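Local coordinates for FAD dependent oxidoreductase (Chelativorans sp. BNC1, PDB 6PXS), which is an iminodiacetate oxidase of the DadA family, a flavoenzyme that binds FAD and probably uses it to oxidise its amino-acid-like substrate, at residues Phe306-Gly318 with Gly325-Leu337; Arg130-Ile142 with Ala286-Thr298. All coordinates share one frame; numbering follows the deposited sequence.

Contact 1. Residues Phe306-Gly318 with Gly325-Leu337; sequences FRPAGSAMRPILG and GLTIGNGLGASGL. With FAD (flavin-adenine dinucleotide), chain E.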
loop_
_atom_site.group_PDB
_atom_site.type_symbol
_atom_site.label_atom_id
_atom_site.label_comp_id
_atom_site.label_asym_id
_atom_site.label_seq_id
_atom_site.Cartn_x
_atom_site.Cartn_y
_atom_site.Cartn_z
ATOM N N PHE A 306 12.580 -10.134 9.838
ATOM C CA PHE A 306 12.999 -10.866 11.027
ATOM C C PHE A 306 14.265 -11.646 10.687
ATOM O O PHE A 306 14.215 -12.633 9.946
ATOM C CB PHE A 306 11.890 -11.797 11.512
ATOM C CG PHE A 306 10.568 -11.108 11.731
ATOM C CD1 PHE A 306 10.433 -10.126 12.699
ATOM C CD2 PHE A 306 9.458 -11.457 10.980
ATOM C CE1 PHE A 306 9.216 -9.497 12.904
ATOM C CE2 PHE A 306 8.238 -10.832 11.182
ATOM C CZ PHE A 306 8.118 -9.854 12.143
ATOM N N ARG A 307 15.396 -11.197 11.221
ATOM C CA ARG A 307 16.651 -11.884 10.967
ATOM C C ARG A 307 16.662 -13.231 11.688
ATOM O O ARG A 307 16.243 -13.318 12.846
ATOM C CB ARG A 307 17.834 -11.048 11.449
ATOM C CG ARG A 307 17.969 -9.687 10.799
ATOM C CD ARG A 307 19.087 -8.899 11.461
ATOM N NE ARG A 307 18.607 -7.636 12.015
ATOM C CZ ARG A 307 18.797 -6.441 11.464
ATOM N NH1 ARG A 307 18.306 -5.364 12.056
ATOM N NH2 ARG A 307 19.478 -6.311 10.332
ATOM N N PRO A 308 17.140 -14.297 11.041
ATOM C CA PRO A 308 17.336 -15.554 11.773
ATOM C C PRO A 308 18.552 -15.465 12.678
ATOM O O PRO A 308 19.627 -15.972 12.344
ATOM C CB PRO A 308 17.520 -16.586 10.657
ATOM C CG PRO A 308 18.105 -15.809 9.532
ATOM C CD PRO A 308 17.501 -14.429 9.618
ATOM N N ALA A 309 18.393 -14.804 13.823
ATOM C CA ALA A 309 19.501 -14.578 14.741
ATOM C C ALA A 309 19.671 -15.790 15.645
ATOM O O ALA A 309 18.733 -16.187 16.344
ATOM C CB ALA A 309 19.254 -13.321 15.569
ATOM N N GLY A 310 20.867 -16.378 15.632
ATOM C CA GLY A 310 21.161 -17.534 16.445
ATOM C C GLY A 310 21.831 -17.155 17.756
ATOM O O GLY A 310 22.277 -16.029 17.958
ATOM N N SER A 311 21.886 -18.133 18.663
ATOM C CA SER A 311 22.591 -17.923 19.923
ATOM C C SER A 311 24.041 -17.533 19.666
ATOM O O SER A 311 24.529 -16.523 20.187
ATOM C CB SER A 311 22.511 -19.184 20.787
ATOM O OG SER A 311 23.152 -20.278 20.156
ATOM N N ALA A 312 24.742 -18.322 18.858
ATOM C CA ALA A 312 26.093 -17.995 18.432
ATOM C C ALA A 312 26.042 -17.259 17.101
ATOM O O ALA A 312 25.189 -17.537 16.254
ATOM C CB ALA A 312 26.945 -19.258 18.299
ATOM N N MET A 313 26.962 -16.309 16.924
ATOM C CA MET A 313 27.002 -15.545 15.683
ATOM C C MET A 313 27.358 -16.414 14.484
ATOM O O MET A 313 27.070 -16.022 13.348
ATOM C CB MET A 313 28.003 -14.397 15.807
ATOM C CG MET A 313 27.890 -13.360 14.702
ATOM S SD MET A 313 29.148 -12.075 14.811
ATOM C CE MET A 313 28.861 -11.438 16.463
ATOM N N ARG A 314 27.978 -17.577 14.704
ATOM C CA ARG A 314 28.305 -18.437 13.580
ATOM C C ARG A 314 27.058 -19.180 13.104
ATOM O O ARG A 314 26.184 -19.515 13.908
ATOM C CB ARG A 314 29.394 -19.436 13.963
ATOM C CG ARG A 314 28.973 -20.493 14.973
ATOM C CD ARG A 314 30.130 -21.433 15.294
ATOM N NE ARG A 314 29.739 -22.504 16.209
ATOM C CZ ARG A 314 29.767 -22.414 17.536
ATOM N NH1 ARG A 314 29.390 -23.448 18.274
ATOM N NH2 ARG A 314 30.168 -21.296 18.130
ATOM N N PRO A 315 26.947 -19.448 11.796
ATOM C CA PRO A 315 25.720 -20.070 11.284
ATOM C C PRO A 315 25.574 -21.528 11.685
ATOM O O PRO A 315 26.430 -22.088 12.377
ATOM C CB PRO A 315 25.859 -19.930 9.759
ATOM C CG PRO A 315 27.024 -19.022 9.531
ATOM C CD PRO A 315 27.908 -19.182 10.714
ATOM N N ILE A 316 24.485 -22.148 11.240
ATOM C CA ILE A 316 24.203 -23.559 11.478
ATOM C C ILE A 316 24.041 -24.211 10.113
ATOM O O ILE A 316 23.070 -23.933 9.398
ATOM C CB ILE A 316 22.949 -23.761 12.338
ATOM C CG1 ILE A 316 23.146 -23.136 13.721
ATOM C CG2 ILE A 316 22.621 -25.244 12.457
ATOM C CD1 ILE A 316 21.922 -23.211 14.614
ATOM N N LEU A 317 24.988 -25.075 9.749
ATOM C CA LEU A 317 24.973 -25.740 8.453
ATOM C C LEU A 317 25.444 -27.174 8.618
ATOM O O LEU A 317 26.464 -27.421 9.268
ATOM C CB LEU A 317 25.872 -25.011 7.448
ATOM C CG LEU A 317 25.671 -23.502 7.309
ATOM C CD1 LEU A 317 26.778 -22.910 6.458
ATOM C CD2 LEU A 317 24.317 -23.187 6.706
ATOM N N GLY A 318 24.709 -28.110 8.031
ATOM C CA GLY A 318 25.108 -29.503 8.003
ATOM C C GLY A 318 23.966 -30.432 8.365
ATOM O O GLY A 318 22.883 -30.017 8.773
ATOM N N GLY A 325 18.408 -38.139 6.417
ATOM C CA GLY A 325 17.644 -37.430 5.411
ATOM C C GLY A 325 17.210 -36.038 5.813
ATOM O O GLY A 325 16.154 -35.576 5.369
ATOM N N LEU A 326 17.996 -35.355 6.642
ATOM C CA LEU A 326 17.667 -34.008 7.086
ATOM C C LEU A 326 18.921 -33.150 7.074
ATOM O O LEU A 326 19.992 -33.589 7.502
ATOM C CB LEU A 326 17.052 -34.014 8.493
ATOM C CG LEU A 326 16.679 -32.643 9.068
ATOM C CD1 LEU A 326 15.704 -31.921 8.153
ATOM C CD2 LEU A 326 16.093 -32.788 10.465
ATOM N N THR A 327 18.776 -31.923 6.581
ATOM C CA THR A 327 19.864 -30.958 6.526
ATOM C C THR A 327 19.302 -29.586 6.861
ATOM O O THR A 327 18.230 -29.212 6.377
ATOM C CB THR A 327 20.528 -30.943 5.143
ATOM O OG1 THR A 327 20.928 -32.273 4.789
ATOM C CG2 THR A 327 21.744 -30.032 5.136
ATOM N N ILE A 328 20.022 -28.840 7.694
ATOM C CA ILE A 328 19.549 -27.561 8.208
ATOM C C ILE A 328 20.522 -26.468 7.796
ATOM O O ILE A 328 21.742 -26.640 7.885
ATOM C CB ILE A 328 19.388 -27.589 9.742
ATOM C CG1 ILE A 328 18.382 -28.668 10.144
ATOM C CG2 ILE A 328 18.941 -26.225 10.263
ATOM C CD1 ILE A 328 18.212 -28.816 11.642
ATOM N N GLY A 329 19.971 -25.346 7.341
ATOM C CA GLY A 329 20.740 -24.139 7.131
ATOM C C GLY A 329 20.006 -22.940 7.692
ATOM O O GLY A 329 18.904 -22.615 7.239
ATOM N N ASN A 330 20.595 -22.276 8.679
ATOM C CA ASN A 330 19.936 -21.163 9.354
ATOM C C ASN A 330 20.977 -20.447 10.207
ATOM O O ASN A 330 22.134 -20.870 10.296
ATOM C CB ASN A 330 18.752 -21.652 10.192
ATOM C CG ASN A 330 17.757 -20.555 10.488
ATOM O OD1 ASN A 330 17.847 -19.459 9.935
ATOM N ND2 ASN A 330 16.794 -20.843 11.357
ATOM N N GLY A 331 20.554 -19.355 10.835
ATOM C CA GLY A 331 21.440 -18.574 11.672
ATOM C C GLY A 331 22.233 -17.522 10.937
ATOM O O GLY A 331 23.273 -17.085 11.444
ATOM N N LEU A 332 21.778 -17.097 9.758
ATOM C CA LEU A 332 22.534 -16.128 8.974
ATOM C C LEU A 332 22.517 -14.740 9.595
ATOM O O LEU A 332 23.359 -13.909 9.240
ATOM C CB LEU A 332 21.982 -16.071 7.551
ATOM C CG LEU A 332 22.062 -17.388 6.779
ATOM C CD1 LEU A 332 21.484 -17.231 5.380
ATOM C CD2 LEU A 332 23.498 -17.886 6.722
ATOM N N GLY A 333 21.584 -14.471 10.502
ATOM C CA GLY A 333 21.608 -13.212 11.231
ATOM C C GLY A 333 21.588 -12.017 10.300
ATOM O O GLY A 333 20.771 -11.932 9.376
ATOM N N ALA A 334 22.506 -11.079 10.539
ATOM C CA ALA A 334 22.553 -9.816 9.814
ATOM C C ALA A 334 23.590 -9.815 8.696
ATOM O O ALA A 334 23.967 -8.743 8.211
ATOM C CB ALA A 334 22.833 -8.667 10.783
ATOM N N SER A 335 24.057 -10.992 8.276
ATOM C CA SER A 335 25.056 -11.107 7.220
ATOM C C SER A 335 24.664 -12.177 6.208
ATOM O O SER A 335 25.524 -12.750 5.534
ATOM C CB SER A 335 26.432 -11.411 7.815
ATOM O OG SER A 335 26.380 -12.553 8.651
ATOM N N GLY A 336 23.364 -12.452 6.083
ATOM C CA GLY A 336 22.928 -13.543 5.229
ATOM C C GLY A 336 23.103 -13.252 3.752
ATOM O O GLY A 336 23.434 -14.148 2.971
ATOM N N LEU A 337 22.874 -12.004 3.341
ATOM C CA LEU A 337 23.049 -11.673 1.932
ATOM C C LEU A 337 24.496 -11.868 1.496
ATOM O O LEU A 337 24.759 -12.149 0.322
ATOM C CB LEU A 337 22.593 -10.237 1.667
ATOM C CG LEU A 337 21.145 -9.925 2.062
ATOM C CD1 LEU A 337 20.772 -8.517 1.637
ATOM C CD2 LEU A 337 20.172 -10.936 1.466
HETATM P PA FAD E . 14.273 -15.919 5.072
HETATM O O1A FAD E . 13.345 -15.327 6.066
HETATM O O2A FAD E . 14.652 -14.975 3.927
HETATM O O5B FAD E . 13.714 -17.259 4.478
HETATM C C5B FAD E . 12.784 -18.077 5.218
HETATM C C4B FAD E . 11.692 -18.528 4.282
HETATM O O4B FAD E . 11.179 -19.810 4.719
HETATM C C3B FAD E . 10.488 -17.589 4.207
HETATM O O3B FAD E . 10.024 -17.481 2.866
HETATM C C2B FAD E . 9.461 -18.282 5.105
HETATM O O2B FAD E . 8.123 -17.955 4.750
HETATM C C1B FAD E . 9.773 -19.743 4.801
HETATM N N9A FAD E . 9.318 -20.685 5.819
HETATM C C8A FAD E . 9.633 -20.685 7.152
HETATM N N7A FAD E . 9.072 -21.656 7.832
HETATM C C5A FAD E . 8.336 -22.342 6.877
HETATM C C6A FAD E . 7.509 -23.479 6.953
HETATM N N6A FAD E . 7.273 -24.155 8.081
HETATM N N1A FAD E . 6.922 -23.903 5.812
HETATM C C2A FAD E . 7.149 -23.234 4.679
HETATM N N3A FAD E . 7.908 -22.152 4.491
HETATM C C4A FAD E . 8.477 -21.753 5.634
HETATM N N1 FAD E . 22.544 -9.321 5.350
HETATM C C2 FAD E . 23.659 -8.868 4.705
HETATM O O2 FAD E . 24.549 -9.640 4.331
HETATM N N3 FAD E . 23.807 -7.515 4.453
HETATM C C4 FAD E . 22.912 -6.525 4.802
HETATM O O4 FAD E . 23.152 -5.351 4.527
HETATM C C4X FAD E . 21.732 -7.015 5.491
HETATM N N5 FAD E . 20.833 -6.146 5.857
HETATM C C5X FAD E . 19.705 -6.613 6.513
HETATM C C6 FAD E . 18.734 -5.695 6.913
HETATM C C7 FAD E . 17.581 -6.113 7.570
HETATM C C7M FAD E . 16.555 -5.093 7.986
HETATM C C8 FAD E . 17.395 -7.476 7.845
HETATM C C8M FAD E . 16.158 -7.959 8.559
HETATM C C9 FAD E . 18.362 -8.394 7.447
HETATM C C9A FAD E . 19.512 -7.975 6.786
HETATM N N10 FAD E . 20.508 -8.882 6.368
HETATM C C10 FAD E . 21.636 -8.433 5.721
HETATM C "C1'" FAD E . 20.374 -10.323 6.637
HETATM C "C2'" FAD E . 19.621 -11.075 5.541
HETATM O "O2'" FAD E . 18.527 -10.291 5.064
HETATM C "C3'" FAD E . 19.084 -12.385 6.115
HETATM O "O3'" FAD E . 20.080 -12.974 6.945
HETATM C "C4'" FAD E . 18.668 -13.415 5.065
HETATM O "O4'" FAD E . 17.684 -12.834 4.210
HETATM C "C5'" FAD E . 18.126 -14.674 5.706
HETATM O "O5'" FAD E . 17.659 -15.569 4.676
HETATM P P FAD E . 16.914 -16.906 5.040
HETATM O O1P FAD E . 17.749 -17.672 6.072
HETATM O O2P FAD E . 16.532 -17.680 3.831
HETATM O O3P FAD E . 15.613 -16.376 5.784
#
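The edge of the Rossmann-type FAD domain is an antiparallel hairpin here, strand 316-317 against strand 326-330, and the second strand runs on into a glycine-rich turn and helix 336-352 beside the pyrimidine end of the flavin. Ile316 and Asn330 form a hydrogen-bonded pair: Ile316 N reaches Asn330 O at 2.8 Å, and Asn330 N returns to Ile316 O at 3.1 Å. Further along, Ile328 N points almost straight at Gly318 O (3.3 Å, 175°). CG2 of Ile316 and of Ile328 meet on one face; on the other, Leu317 CD2 rests 3.7 Å from the bare CA of Gly329. Past the hairpin, Gly333 N bonds to Pro308 O at 3.1 Å, from well above the carbonyl plane. With CG anti to the backbone N (chi1 -159°), Asn330 directs its amide obliquely across the Pro308 ring, OD1 beside CB; OD1 also accepts a weak bond from Gly331 N, while ND2 is held by His218. Arg307 folds over the dimethylbenzene end of the isoalloxazine, its chain bent at chi3 (-122°): NH2 lies 3.4 Å from FAD C7, methyl C8M sits over one guanidinium face, and CD touches Ala334 CB. Gly333 O accepts a hydrogen bond from FAD O3' at 2.7 Å, and Leu337 N comes 3.1 Å from FAD O2, with Gly336 N close to FAD N1. The pyrimidine end of the flavin thus meets the start of the helix, whose dipole, together with these backbone amides, would probably favour negative charge near N1 and O2 in the reduced cofactor.

Contact 2. Residues Arg130-Ile142 with Ala286-Thr298; sequences RLFPPLRDDLEAI and AGLGIAPGLADAT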
loop_
_atom_site.group_PDB
_atom_site.type_symbol
_atom_site.label_atom_id
_atom_site.label_comp_id
_atom_site.label_asym_id
_atom_site.label_seq_id
_atom_site.Cartn_x
_atom_site.Cartn_y
_atom_site.Cartn_z
ATOM N N ARG A 130 32.802 14.005 -1.389
ATOM C CA ARG A 130 32.931 14.085 -2.839
ATOM C C ARG A 130 32.366 12.843 -3.513
ATOM O O ARG A 130 31.951 12.904 -4.676
ATOM C CB ARG A 130 34.400 14.277 -3.220
ATOM C CG ARG A 130 34.639 14.527 -4.701
ATOM C CD ARG A 130 36.129 14.616 -5.023
ATOM N NE ARG A 130 36.833 13.368 -4.730
ATOM C CZ ARG A 130 36.893 12.323 -5.552
ATOM N NH1 ARG A 130 36.287 12.357 -6.733
ATOM N NH2 ARG A 130 37.560 11.236 -5.190
ATOM N N LEU A 131 32.340 11.716 -2.803
ATOM C CA LEU A 131 31.782 10.474 -3.320
ATOM C C LEU A 131 30.350 10.232 -2.869
ATOM O O LEU A 131 29.587 9.583 -3.593
ATOM C CB LEU A 131 32.650 9.287 -2.884
ATOM C CG LEU A 131 34.089 9.296 -3.407
ATOM C CD1 LEU A 131 34.938 8.286 -2.652
ATOM C CD2 LEU A 131 34.119 9.008 -4.902
ATOM N N PHE A 132 29.971 10.737 -1.695
ATOM C CA PHE A 132 28.616 10.608 -1.159
ATOM C C PHE A 132 28.164 12.010 -0.767
ATOM O O PHE A 132 28.277 12.412 0.400
ATOM C CB PHE A 132 28.579 9.636 0.022
ATOM C CG PHE A 132 27.279 8.889 0.156
ATOM C CD1 PHE A 132 26.249 9.393 0.930
ATOM C CD2 PHE A 132 27.093 7.677 -0.490
ATOM C CE1 PHE A 132 25.055 8.706 1.055
ATOM C CE2 PHE A 132 25.900 6.987 -0.368
ATOM C CZ PHE A 132 24.881 7.502 0.405
ATOM N N PRO A 133 27.649 12.782 -1.721
ATOM C CA PRO A 133 27.415 14.219 -1.497
ATOM C C PRO A 133 26.685 14.511 -0.196
ATOM O O PRO A 133 27.095 15.414 0.547
ATOM C CB PRO A 133 26.576 14.627 -2.715
ATOM C CG PRO A 133 27.020 13.695 -3.786
ATOM C CD PRO A 133 27.325 12.384 -3.102
ATOM N N PRO A 134 25.594 13.805 0.124
ATOM C CA PRO A 134 24.821 14.187 1.320
ATOM C C PRO A 134 25.594 14.084 2.631
ATOM O O PRO A 134 25.082 14.551 3.657
ATOM C CB PRO A 134 23.623 13.225 1.299
ATOM C CG PRO A 134 24.004 12.132 0.390
ATOM C CD PRO A 134 24.922 12.726 -0.624
ATOM N N LEU A 135 26.795 13.509 2.638
ATOM C CA LEU A 135 27.570 13.421 3.867
ATOM C C LEU A 135 28.038 14.803 4.318
ATOM O O LEU A 135 28.023 15.777 3.559
ATOM C CB LEU A 135 28.786 12.510 3.678
ATOM C CG LEU A 135 28.537 11.004 3.591
ATOM C CD1 LEU A 135 29.850 10.271 3.372
ATOM C CD2 LEU A 135 27.845 10.485 4.841
ATOM N N ARG A 136 28.460 14.878 5.579
ATOM C CA ARG A 136 29.045 16.106 6.095
ATOM C C ARG A 136 30.441 16.310 5.517
ATOM O O ARG A 136 31.180 15.355 5.263
ATOM C CB ARG A 136 29.119 16.072 7.624
ATOM C CG ARG A 136 27.813 15.729 8.322
ATOM C CD ARG A 136 27.819 16.214 9.770
ATOM N NE ARG A 136 29.063 15.884 10.465
ATOM C CZ ARG A 136 29.257 14.794 11.206
ATOM N NH1 ARG A 136 28.290 13.899 11.367
ATOM N NH2 ARG A 136 30.432 14.598 11.790
ATOM N N ASP A 137 30.805 17.576 5.313
ATOM C CA ASP A 137 32.106 17.893 4.738
ATOM C C ASP A 137 33.255 17.713 5.723
ATOM O O ASP A 137 34.416 17.764 5.304
ATOM C CB ASP A 137 32.109 19.329 4.204
ATOM C CG ASP A 137 31.743 20.352 5.268
ATOM O OD1 ASP A 137 32.471 20.456 6.278
ATOM O OD2 ASP A 137 30.728 21.058 5.088
ATOM N N ASP A 138 32.969 17.502 7.007
ATOM C CA ASP A 138 34.000 17.418 8.032
ATOM C C ASP A 138 34.352 15.984 8.403
ATOM O O ASP A 138 35.041 15.767 9.405
ATOM C CB ASP A 138 33.552 18.169 9.287
ATOM C CG ASP A 138 32.407 17.479 10.000
ATOM O OD1 ASP A 138 31.387 17.187 9.342
ATOM O OD2 ASP A 138 32.532 17.216 11.215
ATOM N N LEU A 139 33.909 15.004 7.624
ATOM C CA LEU A 139 34.052 13.598 7.981
ATOM C C LEU A 139 35.286 13.011 7.307
ATOM O O LEU A 139 35.396 13.032 6.075
ATOM C CB LEU A 139 32.803 12.812 7.583
ATOM C CG LEU A 139 31.555 13.074 8.427
ATOM C CD1 LEU A 139 30.321 12.498 7.754
ATOM C CD2 LEU A 139 31.718 12.491 9.821
ATOM N N GLU A 140 36.209 12.500 8.116
ATOM C CA GLU A 140 37.255 11.623 7.615
ATOM C C GLU A 140 36.681 10.223 7.413
ATOM O O GLU A 140 35.683 9.840 8.029
ATOM C CB GLU A 140 38.437 11.567 8.585
ATOM C CG GLU A 140 38.996 12.922 8.983
ATOM C CD GLU A 140 40.107 12.811 10.014
ATOM O OE1 GLU A 140 40.685 11.713 10.150
ATOM O OE2 GLU A 140 40.396 13.819 10.693
ATOM N N ALA A 141 37.324 9.454 6.539
ATOM C CA ALA A 141 36.806 8.136 6.203
ATOM C C ALA A 141 37.932 7.264 5.671
ATOM O O ALA A 141 39.034 7.735 5.380
ATOM C CB ALA A 141 35.670 8.233 5.179
ATOM N N ILE A 142 37.629 5.975 5.551
ATOM C CA ILE A 142 38.525 4.985 4.968
ATOM C C ILE A 142 37.833 4.413 3.740
ATOM O O ILE A 142 36.701 3.924 3.832
ATOM C CB ILE A 142 38.873 3.871 5.972
ATOM C CG1 ILE A 142 39.541 4.469 7.212
ATOM C CG2 ILE A 142 39.778 2.831 5.320
ATOM C CD1 ILE A 142 39.688 3.494 8.358
ATOM N N ALA A 286 20.378 8.477 12.878
ATOM C CA ALA A 286 21.677 8.006 12.412
ATOM C C ALA A 286 21.941 8.453 10.978
ATOM O O ALA A 286 23.020 8.969 10.663
ATOM C CB ALA A 286 21.748 6.482 12.525
ATOM N N GLY A 287 20.965 8.265 10.096
ATOM C CA GLY A 287 21.124 8.645 8.708
ATOM C C GLY A 287 21.387 10.126 8.529
ATOM O O GLY A 287 22.417 10.519 7.972
ATOM N N LEU A 288 20.459 10.962 9.001
ATOM C CA LEU A 288 20.630 12.405 8.876
ATOM C C LEU A 288 21.754 12.931 9.757
ATOM O O LEU A 288 22.272 14.022 9.490
ATOM C CB LEU A 288 19.323 13.116 9.220
ATOM C CG LEU A 288 18.152 12.833 8.274
ATOM C CD1 LEU A 288 16.877 13.461 8.804
ATOM C CD2 LEU A 288 18.451 13.340 6.874
ATOM N N GLY A 289 22.140 12.190 10.795
ATOM C CA GLY A 289 23.271 12.614 11.604
ATOM C C GLY A 289 24.541 12.744 10.786
ATOM O O GLY A 289 25.222 13.772 10.829
ATOM N N ILE A 290 24.871 11.700 10.017
ATOM C CA ILE A 290 26.076 11.715 9.193
ATOM C C ILE A 290 25.820 12.185 7.768
ATOM O O ILE A 290 26.784 12.401 7.016
ATOM C CB ILE A 290 26.728 10.317 9.141
ATOM C CG1 ILE A 290 25.779 9.299 8.499
ATOM C CG2 ILE A 290 27.118 9.868 10.542
ATOM C CD1 ILE A 290 26.439 7.973 8.169
ATOM N N ALA A 291 24.561 12.352 7.367
ATOM C CA ALA A 291 24.213 12.717 5.992
ATOM C C ALA A 291 23.063 13.712 6.008
ATOM O O ALA A 291 21.921 13.378 5.672
ATOM C CB ALA A 291 23.853 11.474 5.178
ATOM N N PRO A 292 23.335 14.962 6.389
ATOM C CA PRO A 292 22.270 15.979 6.370
ATOM C C PRO A 292 21.666 16.201 4.993
ATOM O O PRO A 292 20.556 16.739 4.899
ATOM C CB PRO A 292 22.980 17.242 6.881
ATOM C CG PRO A 292 24.184 16.743 7.615
ATOM C CD PRO A 292 24.607 15.500 6.902
ATOM N N GLY A 293 22.357 15.807 3.922
ATOM C CA GLY A 293 21.818 15.991 2.587
ATOM C C GLY A 293 20.568 15.183 2.320
ATOM O O GLY A 293 19.824 15.496 1.385
ATOM N N LEU A 294 20.318 14.147 3.116
ATOM C CA LEU A 294 19.111 13.345 2.979
ATOM C C LEU A 294 17.901 13.983 3.647
ATOM O O LEU A 294 16.826 13.377 3.645
ATOM C CB LEU A 294 19.346 11.950 3.567
ATOM C CG LEU A 294 20.484 11.148 2.930
ATOM C CD1 LEU A 294 20.715 9.843 3.681
ATOM C CD2 LEU A 294 20.201 10.878 1.458
ATOM N N ALA A 295 18.048 15.192 4.197
ATOM C CA ALA A 295 16.973 15.796 4.978
ATOM C C ALA A 295 15.699 15.938 4.154
ATOM O O ALA A 295 14.619 15.518 4.584
ATOM C CB ALA A 295 17.419 17.158 5.510
ATOM N N ASP A 296 15.803 16.535 2.966
ATOM C CA ASP A 296 14.649 16.765 2.106
ATOM C C ASP A 296 14.515 15.702 1.022
ATOM O O ASP A 296 14.030 15.991 -0.077
ATOM C CB ASP A 296 14.724 18.160 1.489
ATOM C CG ASP A 296 14.351 19.250 2.475
ATOM O OD1 ASP A 296 13.451 19.014 3.311
ATOM O OD2 ASP A 296 14.959 20.341 2.421
ATOM N N ALA A 297 14.937 14.477 1.310
ATOM C CA ALA A 297 14.697 13.351 0.422
ATOM C C ALA A 297 13.351 12.719 0.747
ATOM O O ALA A 297 12.877 12.767 1.885
ATOM C CB ALA A 297 15.807 12.307 0.549
ATOM N N THR A 298 12.734 12.122 -0.267
ATOM C CA THR A 298 11.440 11.486 -0.071
ATOM C C THR A 298 11.604 10.175 0.688
ATOM O O THR A 298 12.563 9.428 0.477
ATOM C CB THR A 298 10.760 11.227 -1.416
ATOM O OG1 THR A 298 10.679 12.449 -2.160
ATOM C CG2 THR A 298 9.359 10.673 -1.215
#
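The type I turn Phe132-Leu135 meets the end of helix 277-290, with Leu135 and Ala291 CA atoms 4.0 Å apart and Gly293 N bonded to Pro134 O at 3.0 Å. A weaker bond runs from Arg136 N to Ile290 O. The Pro134 ring lies on the short 3-10 turn, CB 3.5 Å from Gly293 CA, and Leu294 CG and CD2 lie against Pro134 CB and CG. Leu135 CD2 and Leu139 CD1 both come up to Ile290 O beside the weak amide bond. The Arg136 side chain crosses Pro292 at about a right angle, Arg136 CG 3.5 Å from Pro292 CD, and then bends at chi3 (-46°). Its NH1 reaches Gly289 O at 3.1 Å, with the oxygen in the guanidinium plane, while NE meets the syn lone pair of Asp138 OD1 at 2.9 Å in a salt bridge. Leu139 CG packs over one guanidinium face. One cation therefore ties its own loop to the helix end and probably offsets some of the partial negative charge there. Met251 of strand 251-254 touches Leu135, Ala291 and Leu294; Lys129 of helix 127-131 holds the Pro133 and Leu135 carbonyls, and Arg274 of the second subunit bonds to the main-chain O of Asp296 and to Thr298 OG1.

Following the chain from its N terminus, residues 130-142 come first, leading from helix 127-131 to strand 141-144 of the four-stranded mixed sheet. Contact 2 closes a loop of 143 residues, tying the loop between that helix and strand to the end of helix 277-290, just before strand 298-310, an outer strand of the antiparallel sheet. This strand then carries the chain inward to contact 1, which closes a loop of just six residues. The two loops are in series, neither nesting nor crossing. Their centres lie 33 Å apart, with nearest atoms about 12 Å apart: contact 2 is peripheral and near the second subunit, whereas contact 1 joins the antiparallel sheet to the FAD-binding sheet and the flavin.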